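Local coordinates for protein ABC transporter (Caldanaerobius, PDB 4G68) that probably serves as the extracellular solute-binding component of an ABC transporter, capturing xylan-derived oligosaccharides for uptake, at residues A[446-449]-A[450-454]. Sequence-based numbering, arbitrary orientation.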
# COMPACT_ATOMS: atom_id res chain seq x y z
N SER A 446 18.96 14.03 3.55
CA SER A 446 18.09 15.15 3.14
C SER A 446 18.78 16.04 2.08
O SER A 446 18.15 16.45 1.12
CB SER A 446 17.59 15.98 4.32
OG SER A 446 16.72 15.22 5.24
N LYS A 447 20.08 16.31 2.23
CA LYS A 447 20.80 16.98 1.10
C LYS A 447 20.69 16.23 -0.19
O LYS A 447 20.45 16.88 -1.25
CB LYS A 447 22.29 17.13 1.39
CG LYS A 447 22.48 17.93 2.64
CD LYS A 447 22.86 19.34 2.27
CE LYS A 447 23.39 20.03 3.53
NZ LYS A 447 22.48 21.18 3.74
N GLN A 448 20.91 14.90 -0.16
CA GLN A 448 20.88 14.09 -1.38
C GLN A 448 19.48 13.99 -1.96
O GLN A 448 19.30 13.95 -3.15
CB GLN A 448 21.51 12.69 -1.21
CG GLN A 448 23.04 12.83 -0.98
CD GLN A 448 23.75 11.50 -0.92
OE1 GLN A 448 23.28 10.54 -1.47
NE2 GLN A 448 24.83 11.41 -0.12
N MSE A 449 18.51 13.88 -1.13
CA MSE A 449 17.12 13.89 -1.66
C MSE A 449 16.89 15.17 -2.42
O MSE A 449 16.44 15.07 -3.59
CB MSE A 449 16.11 13.88 -0.50
CG MSE A 449 15.84 12.54 0.18
SE MSE A 449 14.90 11.23 -0.98
CE MSE A 449 13.09 12.01 -0.86
N GLN A 450 17.14 16.30 -1.82
CA GLN A 450 16.92 17.57 -2.55
C GLN A 450 17.76 17.62 -3.85
O GLN A 450 17.24 17.98 -4.88
CB GLN A 450 17.28 18.78 -1.67
CG GLN A 450 17.21 20.13 -2.39
CD GLN A 450 15.82 20.50 -2.83
OE1 GLN A 450 14.83 19.75 -2.63
NE2 GLN A 450 15.72 21.70 -3.45
N GLN A 451 19.04 17.24 -3.78
CA GLN A 451 19.90 17.42 -4.92
C GLN A 451 19.56 16.46 -6.06
O GLN A 451 19.52 16.84 -7.25
CB GLN A 451 21.37 17.35 -4.49
CG GLN A 451 22.36 17.44 -5.65
CD GLN A 451 22.43 18.77 -6.41
OE1 GLN A 451 22.13 19.86 -5.90
NE2 GLN A 451 22.93 18.68 -7.65
N LYS A 452 19.29 15.19 -5.70
CA LYS A 452 18.98 14.19 -6.70
C LYS A 452 17.61 14.34 -7.32
O LYS A 452 17.46 14.07 -8.50
CB LYS A 452 19.17 12.79 -6.12
CG LYS A 452 20.66 12.55 -5.79
CD LYS A 452 20.86 11.19 -5.14
CE LYS A 452 22.38 10.96 -5.05
NZ LYS A 452 22.63 9.61 -4.56
N ILE A 453 16.64 14.77 -6.55
CA ILE A 453 15.30 14.94 -7.11
C ILE A 453 15.19 16.33 -7.79
O ILE A 453 14.64 16.43 -8.92
CB ILE A 453 14.22 14.73 -6.06
CG1 ILE A 453 14.27 13.29 -5.53
CG2 ILE A 453 12.80 15.13 -6.64
CD1 ILE A 453 13.25 13.06 -4.45
N ASN A 454 15.66 17.36 -7.11
CA ASN A 454 15.36 18.71 -7.59
C ASN A 454 16.65 19.43 -8.06
O ASN A 454 16.52 20.47 -8.75
CB ASN A 454 14.72 19.54 -6.50
CG ASN A 454 13.30 19.09 -6.17
OD1 ASN A 454 12.51 18.71 -7.04
ND2 ASN A 454 12.96 19.19 -4.92
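M449 and I453 meet one turn apart on helix 442-453, the last helix modelled in this periplasmic-binding-protein-type fold. Its alpha-helical character rests on four successive i to i+4 backbone bonds across the junction: the amides of Q450, Q451, K452 and I453 donate to the carbonyls of S446, K447, Q448 and M449. The straightest is Q450 N to S446 O, at 176° about the hydrogen; K452 N to Q448 O, 2.8 Å, is the shortest.

Apolar packing marks the inward side. Selenomethionine M449 is bent at both chi2 and chi3 (-76°), and its CE lies 3.7 Å from CD1 of I453, the two side chains running alongside each other. M449 also touches H428 and L431 of helix 422-436, while I453 rests on F254.

The polar contacts involve other residues. Q448 and K452 extend side by side beyond CG, yet OE1 of Q448 and NZ of K452 make only a weak hydrogen bond at 3.3 Å. S446 OG bonds to T260 of helix 257-271, and K447 NZ forms a salt bridge with D255 in the loop before that helix. At the C-terminal end, Q450 OE1 accepts from the backbone N of F254 and from N454 ND2; the latter bond, 3.0 Å long, reaches OE1 from above its carbonyl plane, 41° out of it.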